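Local coordinates for protein hydrogenase maturation factor (Thermoanaerobacter tengcongensis, PDB 3VTI) that probably takes part in [NiFe]-hydrogenase maturation, accepting a carbamoyl group from HypF and dehydrating it in an ATP-dependent step toward the cyanide ligand of the iron, at residues C[42-47]-C[175-180]; C[51-56]-C[91-96]; C[147-152]-C[226-231]. All blocks are in the same frame, centred on the assembly; numbering follows the deposited sequence.

Contact 1 (C[42-47]-C[175-180])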
loop_
_atom_site.group_PDB
_atom_site.type_symbol
_atom_site.label_atom_id
_atom_site.label_comp_id
_atom_site.label_asym_id
_atom_site.label_seq_id
_atom_site.Cartn_x
_atom_site.Cartn_y
_atom_site.Cartn_z
ATOM N N LEU C 42 -3.021 -0.357 -12.375
ATOM C CA LEU C 42 -2.214 -1.563 -12.206
ATOM C C LEU C 42 -1.850 -2.192 -13.543
ATOM O O LEU C 42 -0.834 -2.878 -13.654
ATOM C CB LEU C 42 -2.966 -2.583 -11.351
ATOM C CG LEU C 42 -3.500 -2.106 -10.000
ATOM C CD1 LEU C 42 -4.575 -3.050 -9.497
ATOM C CD2 LEU C 42 -2.379 -1.934 -8.977
ATOM N N PHE C 43 -2.708 -1.964 -14.534
ATOM C CA PHE C 43 -2.517 -2.440 -15.898
ATOM C C PHE C 43 -2.525 -1.242 -16.839
ATOM O O PHE C 43 -3.504 -0.491 -16.909
ATOM C CB PHE C 43 -3.622 -3.431 -16.288
ATOM C CG PHE C 43 -3.785 -4.564 -15.318
ATOM C CD1 PHE C 43 -4.694 -4.471 -14.267
ATOM C CD2 PHE C 43 -3.020 -5.721 -15.444
ATOM C CE1 PHE C 43 -4.837 -5.511 -13.357
ATOM C CE2 PHE C 43 -3.158 -6.766 -14.539
ATOM C CZ PHE C 43 -4.069 -6.661 -13.495
ATOM N N PHE C 44 -1.420 -1.065 -17.550
ATOM C CA PHE C 44 -1.225 0.095 -18.402
ATOM C C PHE C 44 -0.578 -0.349 -19.707
ATOM O O PHE C 44 0.041 -1.411 -19.759
ATOM C CB PHE C 44 -0.334 1.114 -17.678
ATOM C CG PHE C 44 0.922 0.519 -17.101
ATOM C CD1 PHE C 44 0.936 0.023 -15.806
ATOM C CD2 PHE C 44 2.086 0.443 -17.859
ATOM C CE1 PHE C 44 2.088 -0.545 -15.269
ATOM C CE2 PHE C 44 3.245 -0.115 -17.327
ATOM C CZ PHE C 44 3.243 -0.610 -16.031
ATOM N N PRO C 45 -0.709 0.460 -20.769
ATOM C CA PRO C 45 -0.061 0.070 -22.019
ATOM C C PRO C 45 1.415 -0.296 -21.814
ATOM O O PRO C 45 2.176 0.473 -21.215
ATOM C CB PRO C 45 -0.201 1.327 -22.876
ATOM C CG PRO C 45 -1.488 1.929 -22.413
ATOM C CD PRO C 45 -1.475 1.711 -20.920
ATOM N N GLY C 46 1.791 -1.485 -22.276
ATOM C CA GLY C 46 3.176 -1.925 -22.234
ATOM C C GLY C 46 3.591 -2.656 -20.969
ATOM O O GLY C 46 4.741 -3.100 -20.859
ATOM N N GLY C 47 2.674 -2.778 -20.011
ATOM C CA GLY C 47 2.976 -3.482 -18.776
ATOM C C GLY C 47 1.898 -3.514 -17.710
ATOM O O GLY C 47 0.716 -3.221 -17.962
ATOM N N SER C 175 4.547 1.935 -22.075
ATOM C CA SER C 175 5.603 1.875 -21.081
ATOM C C SER C 175 6.778 1.053 -21.596
ATOM O O SER C 175 6.615 0.201 -22.463
ATOM C CB SER C 175 5.074 1.275 -19.792
ATOM O OG SER C 175 6.103 1.172 -18.835
ATOM N N ASP C 176 7.961 1.320 -21.057
ATOM C CA ASP C 176 9.187 0.699 -21.543
ATOM C C ASP C 176 9.703 -0.384 -20.598
ATOM O O ASP C 176 10.831 -0.843 -20.764
ATOM C CB ASP C 176 10.270 1.762 -21.766
ATOM C CG ASP C 176 10.707 2.454 -20.471
ATOM O OD1 ASP C 176 9.986 2.383 -19.459
ATOM O OD2 ASP C 176 11.791 3.085 -20.470
ATOM N N VAL C 177 8.880 -0.773 -19.614
ATOM C CA VAL C 177 9.255 -1.756 -18.586
ATOM C C VAL C 177 10.011 -2.925 -19.178
ATOM O O VAL C 177 9.508 -3.628 -20.072
ATOM C CB VAL C 177 8.030 -2.326 -17.832
ATOM C CG1 VAL C 177 8.466 -2.984 -16.526
ATOM C CG2 VAL C 177 7.040 -1.241 -17.548
ATOM N N ALA C 178 11.219 -3.126 -18.661
ATOM C CA ALA C 178 12.128 -4.166 -19.127
ATOM C C ALA C 178 13.197 -4.470 -18.078
ATOM O O ALA C 178 13.574 -3.582 -17.307
ATOM C CB ALA C 178 12.777 -3.746 -20.440
ATOM N N PRO C 179 13.670 -5.734 -18.024
ATOM C CA PRO C 179 14.840 -6.067 -17.212
ATOM C C PRO C 179 16.101 -5.805 -18.020
ATOM O O PRO C 179 16.213 -6.253 -19.168
ATOM C CB PRO C 179 14.667 -7.564 -16.949
ATOM C CG PRO C 179 13.945 -8.073 -18.158
ATOM C CD PRO C 179 13.085 -6.932 -18.662
ATOM N N LEU C 180 17.035 -5.074 -17.425
ATOM C CA LEU C 180 18.218 -4.605 -18.142
ATOM C C LEU C 180 19.483 -5.313 -17.712
ATOM O O LEU C 180 20.581 -4.954 -18.140
ATOM C CB LEU C 180 18.400 -3.097 -17.959
ATOM C CG LEU C 180 17.293 -2.179 -18.481
ATOM C CD1 LEU C 180 17.517 -0.796 -17.932
ATOM C CD2 LEU C 180 17.245 -2.163 -20.016
#

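Contact 2 (C[51-56]-C[91-96])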
loop_
_atom_site.group_PDB
_atom_site.type_symbol
_atom_site.label_atom_id
_atom_site.label_comp_id
_atom_site.label_asym_id
_atom_site.label_seq_id
_atom_site.Cartn_x
_atom_site.Cartn_y
_atom_site.Cartn_z
ATOM N N LYS C 51 5.060 -6.875 -13.673
ATOM C CA LYS C 51 6.264 -6.820 -14.492
ATOM C C LYS C 51 7.187 -5.743 -13.942
ATOM O O LYS C 51 8.414 -5.901 -13.908
ATOM C CB LYS C 51 5.903 -6.513 -15.942
ATOM C CG LYS C 51 7.057 -6.674 -16.893
ATOM C CD LYS C 51 6.649 -6.399 -18.335
ATOM C CE LYS C 51 7.822 -6.676 -19.278
ATOM N NZ LYS C 51 7.639 -6.054 -20.621
ATOM N N LEU C 52 6.568 -4.651 -13.509
ATOM C CA LEU C 52 7.254 -3.518 -12.921
ATOM C C LEU C 52 7.997 -3.910 -11.643
ATOM O O LEU C 52 9.174 -3.597 -11.479
ATOM C CB LEU C 52 6.229 -2.425 -12.643
ATOM C CG LEU C 52 6.675 -1.053 -12.167
ATOM C CD1 LEU C 52 7.857 -0.544 -12.983
ATOM C CD2 LEU C 52 5.500 -0.068 -12.207
ATOM N N ALA C 53 7.305 -4.609 -10.749
ATOM C CA ALA C 53 7.855 -5.002 -9.461
ATOM C C ALA C 53 9.126 -5.852 -9.612
ATOM O O ALA C 53 10.051 -5.750 -8.802
ATOM C CB ALA C 53 6.808 -5.740 -8.664
ATOM N N VAL C 54 9.159 -6.694 -10.638
ATOM C CA VAL C 54 10.311 -7.552 -10.871
ATOM C C VAL C 54 11.436 -6.750 -11.528
ATOM O O VAL C 54 12.529 -6.651 -10.984
ATOM C CB VAL C 54 9.956 -8.787 -11.739
ATOM C CG1 VAL C 54 11.188 -9.647 -11.985
ATOM C CG2 VAL C 54 8.874 -9.610 -11.066
ATOM N N CYS C 55 11.140 -6.162 -12.679
ATOM C CA CYS C 55 12.116 -5.447 -13.474
ATOM C C CYS C 55 12.859 -4.374 -12.697
ATOM O O CYS C 55 14.094 -4.289 -12.756
ATOM C CB CYS C 55 11.448 -4.869 -14.720
ATOM S SG CYS C 55 10.990 -6.174 -15.904
ATOM N N GLY C 56 12.105 -3.574 -11.951
ATOM C CA GLY C 56 12.688 -2.480 -11.184
ATOM C C GLY C 56 13.744 -2.930 -10.201
ATOM O O GLY C 56 14.779 -2.295 -10.047
ATOM N N LYS C 91 1.482 -13.964 -12.878
ATOM C CA LYS C 91 1.970 -14.445 -14.177
ATOM C C LYS C 91 3.023 -13.510 -14.793
ATOM O O LYS C 91 4.082 -13.969 -15.231
ATOM C CB LYS C 91 0.797 -14.619 -15.149
ATOM C CG LYS C 91 1.123 -15.355 -16.449
ATOM C CD LYS C 91 -0.053 -15.290 -17.408
ATOM C CE LYS C 91 0.110 -16.262 -18.578
ATOM N NZ LYS C 91 1.151 -15.794 -19.542
ATOM N N SER C 92 2.718 -12.210 -14.823
ATOM C CA SER C 92 3.649 -11.194 -15.324
ATOM C C SER C 92 4.957 -11.163 -14.539
ATOM O O SER C 92 6.025 -10.966 -15.112
ATOM C CB SER C 92 3.009 -9.817 -15.289
ATOM O OG SER C 92 2.013 -9.703 -16.275
ATOM N N MET C 93 4.857 -11.365 -13.227
ATOM C CA MET C 93 6.024 -11.504 -12.365
ATOM C C MET C 93 6.813 -12.761 -12.702
ATOM O O MET C 93 8.041 -12.711 -12.806
ATOM C CB MET C 93 5.626 -11.515 -10.884
ATOM C CG MET C 93 5.037 -10.219 -10.388
ATOM S SD MET C 93 4.718 -10.217 -8.628
ATOM C CE MET C 93 6.298 -9.731 -7.951
ATOM N N ALA C 94 6.125 -13.884 -12.882
ATOM C CA ALA C 94 6.811 -15.118 -13.257
ATOM C C ALA C 94 7.583 -14.944 -14.571
ATOM O O ALA C 94 8.753 -15.315 -14.653
ATOM C CB ALA C 94 5.836 -16.287 -13.347
ATOM N N GLU C 95 6.929 -14.355 -15.573
ATOM C CA GLU C 95 7.531 -14.148 -16.891
ATOM C C GLU C 95 8.764 -13.244 -16.869
ATOM O O GLU C 95 9.753 -13.523 -17.547
ATOM C CB GLU C 95 6.498 -13.616 -17.878
ATOM C CG GLU C 95 5.501 -14.680 -18.326
ATOM C CD GLU C 95 4.258 -14.099 -18.994
ATOM O OE1 GLU C 95 3.798 -13.003 -18.581
ATOM O OE2 GLU C 95 3.731 -14.756 -19.926
ATOM N N ALA C 96 8.705 -12.174 -16.081
ATOM C CA ALA C 96 9.815 -11.231 -15.975
ATOM C C ALA C 96 11.038 -11.834 -15.275
ATOM O O ALA C 96 12.176 -11.600 -15.695
ATOM C CB ALA C 96 9.367 -9.961 -15.277
#

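Contact 3 (C[147-152]-C[226-231])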
loop_
_atom_site.group_PDB
_atom_site.type_symbol
_atom_site.label_atom_id
_atom_site.label_comp_id
_atom_site.label_asym_id
_atom_site.label_seq_id
_atom_site.Cartn_x
_atom_site.Cartn_y
_atom_site.Cartn_z
ATOM N N VAL C 147 28.657 10.518 -20.751
ATOM C CA VAL C 147 27.360 10.087 -20.277
ATOM C C VAL C 147 26.568 9.530 -21.442
ATOM O O VAL C 147 26.432 10.184 -22.474
ATOM C CB VAL C 147 26.580 11.254 -19.654
ATOM C CG1 VAL C 147 25.354 10.743 -18.908
ATOM C CG2 VAL C 147 27.467 12.033 -18.709
ATOM N N LEU C 148 26.043 8.323 -21.262
ATOM C CA LEU C 148 25.172 7.696 -22.244
ATOM C C LEU C 148 23.815 7.343 -21.631
ATOM O O LEU C 148 23.692 7.157 -20.409
ATOM C CB LEU C 148 25.828 6.433 -22.810
ATOM C CG LEU C 148 27.126 6.595 -23.596
ATOM C CD1 LEU C 148 28.339 6.520 -22.691
ATOM C CD2 LEU C 148 27.208 5.536 -24.658
ATOM N N ILE C 149 22.800 7.258 -22.487
ATOM C CA ILE C 149 21.497 6.711 -22.115
ATOM C C ILE C 149 21.210 5.519 -23.022
ATOM O O ILE C 149 21.454 5.589 -24.231
ATOM C CB ILE C 149 20.356 7.764 -22.239
ATOM C CG1 ILE C 149 19.026 7.200 -21.733
ATOM C CG2 ILE C 149 20.171 8.213 -23.674
ATOM C CD1 ILE C 149 18.776 7.452 -20.293
ATOM N N SER C 150 20.675 4.440 -22.449
ATOM C CA SER C 150 20.430 3.192 -23.193
ATOM C C SER C 150 19.298 3.245 -24.226
ATOM O O SER C 150 19.181 2.340 -25.049
ATOM C CB SER C 150 20.167 2.038 -22.218
ATOM O OG SER C 150 19.054 2.311 -21.385
ATOM N N GLY C 151 18.462 4.284 -24.170
ATOM C CA GLY C 151 17.336 4.428 -25.098
ATOM C C GLY C 151 16.485 5.668 -24.854
ATOM O O GLY C 151 16.897 6.586 -24.139
ATOM N N THR C 152 15.296 5.693 -25.453
ATOM C CA THR C 152 14.443 6.874 -25.432
ATOM C C THR C 152 14.024 7.255 -24.017
ATOM O O THR C 152 13.890 6.393 -23.134
ATOM C CB THR C 152 13.183 6.693 -26.299
ATOM O OG1 THR C 152 12.503 5.507 -25.899
ATOM C CG2 THR C 152 13.537 6.598 -27.784
ATOM N N LYS C 226 21.071 15.451 -29.030
ATOM C CA LYS C 226 21.518 14.077 -28.853
ATOM C C LYS C 226 20.598 13.244 -27.975
ATOM O O LYS C 226 20.835 12.054 -27.805
ATOM C CB LYS C 226 22.945 14.045 -28.289
ATOM C CG LYS C 226 24.041 14.364 -29.311
ATOM C CD LYS C 226 24.196 13.241 -30.339
ATOM C CE LYS C 226 24.879 13.734 -31.605
ATOM N NZ LYS C 226 23.958 14.557 -32.446
ATOM N N LEU C 227 19.551 13.853 -27.429
ATOM C CA LEU C 227 18.638 13.144 -26.524
ATOM C C LEU C 227 17.586 12.337 -27.285
ATOM O O LEU C 227 16.838 12.895 -28.091
ATOM C CB LEU C 227 17.972 14.110 -25.539
ATOM C CG LEU C 227 18.888 14.898 -24.591
ATOM C CD1 LEU C 227 18.139 16.031 -23.876
ATOM C CD2 LEU C 227 19.576 13.981 -23.586
ATOM N N PRO C 228 17.549 11.010 -27.049
ATOM C CA PRO C 228 16.590 10.144 -27.731
ATOM C C PRO C 228 15.205 10.199 -27.096
ATOM O O PRO C 228 15.063 10.090 -25.871
ATOM C CB PRO C 228 17.202 8.742 -27.581
ATOM C CG PRO C 228 18.014 8.814 -26.357
ATOM C CD PRO C 228 18.482 10.244 -26.205
ATOM N N VAL C 229 14.191 10.361 -27.934
ATOM C CA VAL C 229 12.829 10.500 -27.450
ATOM C C VAL C 229 11.860 10.186 -28.581
ATOM O O VAL C 229 11.990 10.745 -29.688
ATOM C CB VAL C 229 12.578 11.939 -26.862
ATOM C CG1 VAL C 229 12.973 13.035 -27.863
ATOM C CG2 VAL C 229 11.141 12.098 -26.382
ATOM N N LYS C 230 10.912 9.284 -28.314
ATOM C CA LYS C 230 9.886 8.940 -29.295
ATOM C C LYS C 230 9.048 10.168 -29.581
ATOM O O LYS C 230 8.730 10.931 -28.673
ATOM C CB LYS C 230 9.000 7.794 -28.802
ATOM C CG LYS C 230 9.731 6.462 -28.633
ATOM C CD LYS C 230 8.787 5.340 -28.231
ATOM C CE LYS C 230 9.547 4.200 -27.546
ATOM N NZ LYS C 230 10.385 3.386 -28.464
ATOM N N GLU C 231 8.716 10.363 -30.853
ATOM C CA GLU C 231 7.901 11.487 -31.295
ATOM C C GLU C 231 6.602 11.610 -30.506
ATOM O O GLU C 231 6.151 12.720 -30.214
ATOM C CB GLU C 231 7.600 11.384 -32.796
ATOM C CG GLU C 231 8.817 11.597 -33.689
ATOM C CD GLU C 231 9.317 13.030 -33.686
ATOM O OE1 GLU C 231 8.479 13.955 -33.778
ATOM O OE2 GLU C 231 10.548 13.229 -33.595
#

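Contact 1 (C[42-47]-C[175-180])
Ser175 N donates to Pro45 O across 2.9 Å, and the N-H lies nearly in line with the acceptor (169°). The donor reaches the carbonyl from above its plane, 42° out of it, rather than along a lone pair. Pro45 is the second residue of a type II turn from Phe44 to Gly47, and its carbonyl takes no part in the two backbone bonds that pair those ends. Beside the bond, the Phe44 ring turns an edge to the loop: its CE2 lies 3.4 Å from Ser175 CB and 4.0 Å from Val177 CG2, the valine methyl being in the ring plane. The phenyl is set there by a chi1 of 49°, with CG between the backbone N and the carbonyl carbon, which also lays one ring face under Gly47 C. His156, on helix 155-164, meets the same ring roughly perpendicular, and its ND1 is hydrogen-bonded to Ser175 OG, although the position of that OG is less certain. An alanine in place of Phe44 would probably open a gap beside Ser175 CB and Val177 CG2 and leave the His156 ring without its aromatic neighbour. Gly46, third in the turn, has a positive phi, as is usual for glycine there. Paired backbone bonds between Phe44 and Gly47 (Phe44 N to Gly47 O 3.1 Å, Gly47 N to Phe44 O 3.0 Å) close a tight two-residue beta hairpin, whose tip docks an AIR synthase-like N-terminal region on a loop of the C-terminal one.

Contact 2 (C[51-56]-C[91-96])
Ser92 packs its CB 3.9 Å from Lys51 N, while its hydroxyl is hydrogen-bonded to OD1 of Asp48; OD2 of that aspartate accepts from Lys51 N, so one carboxylate ties together the start of helix 49-60 and the flank of helix 83-100. Met93 follows, its CB 3.8 Å from Val54 CG2. A bend at its last torsion (chi3 85°) turns the CE methyl in beside Ala53 CB, 4.1 Å off, and the side chain also touches Ile122 and Thr124 of strand 120-130. The two helices run roughly parallel here, their axes 8.1 Å apart and crossing at -28°, both laid on the mixed sheet of the AIR synthase-like N-terminal domain; helix 83-100 is the helix of a beta-alpha-beta crossover from strand 66-78 to its parallel neighbour 103-112. Phe12 of a second copy of this protein packs on Met93, and Ala11 of that copy on Ala94. One turn beyond Ser92, Ala96 fits its methyl against Val54, 3.8 Å from CB and as near to CG1. The same methyl meets Cys55 SG at 4.2 Å and the aliphatic part of Lys51, whose extended chain carries NZ on to the carbonyl oxygen of Val177.

Contact 3 (C[147-152]-C[226-231])
Ile149, the last residue of strand 146-149, sets its CG2 methyl against the ring of Pro228, 3.5 Å from CG and 3.7 Å from CD. With CG1 anti to the backbone N (chi1 -175°), CG2 sits between N and the carbonyl carbon and is the branch that meets the proline; the two side chains cross obliquely. The chain then turns at Ser150, whose hydroxyl is hydrogen-bonded to Val253 N, and Gly151 brings its carbonyl oxygen to 3.3 Å from Pro228 CG, so that CG of the proline meets both the isoleucine methyl and a peptide oxygen. Thr152 meets the other segment along three residues. Its CA-H points at Pro228 O (CA to O 3.3 Å, 141° at the hydrogen), a weak polar contact where no conventional hydrogen bond joins the two segments. Its CG2 methyl lies 3.8 Å from Val229 N, against the backbone of the loop. On its other branch, OG1 approaches Lys230 CE at 3.6 Å, with the lysine chain crossing the threonine at about a right angle and bending at its end (chi4 -72°). This approach of the lysine CE is a packing contact, and the hydroxyl's polar partner is Asp155 OD1, at the start of helix 155-164; the carbonyl of Thr152 accepts from Lys252 NZ. Strand 146-149 runs between strands 254-257 and 279-285 in the mixed sheet of the AIR synthase-like C-terminal domain. The loop 226-231, coming from strand 219-223 and leading into helix 231-240, passes by its end, with Pro228 also resting on Glu279 of strand 279-285.

Overall arrangement
Contacts 1 and 2 lie close together, their centres 9 Å apart, and they touch where the loop 175-180 packs on helix 49-60, as at Cys55 SG against Pro179 N. Contact 2, wholly in the N-terminal domain, is nested along the chain inside the long loop that contact 1 closes between the two domains. Contact 3 belongs to the C-terminal domain alone, about 18 Å from contact 1 and 24 Å from contact 2 between centres; its first segment falls inside that loop and its second beyond it. Lys252, salt-bridged to Asp176 and bonded to Thr152, links contacts 1 and 3. Each contact has a side chain about 11 to 13 Å from the magnesium ion (Val177, Cys55, Ile149), but none supplies its ligands, Asp22, Asp60 and Asp199.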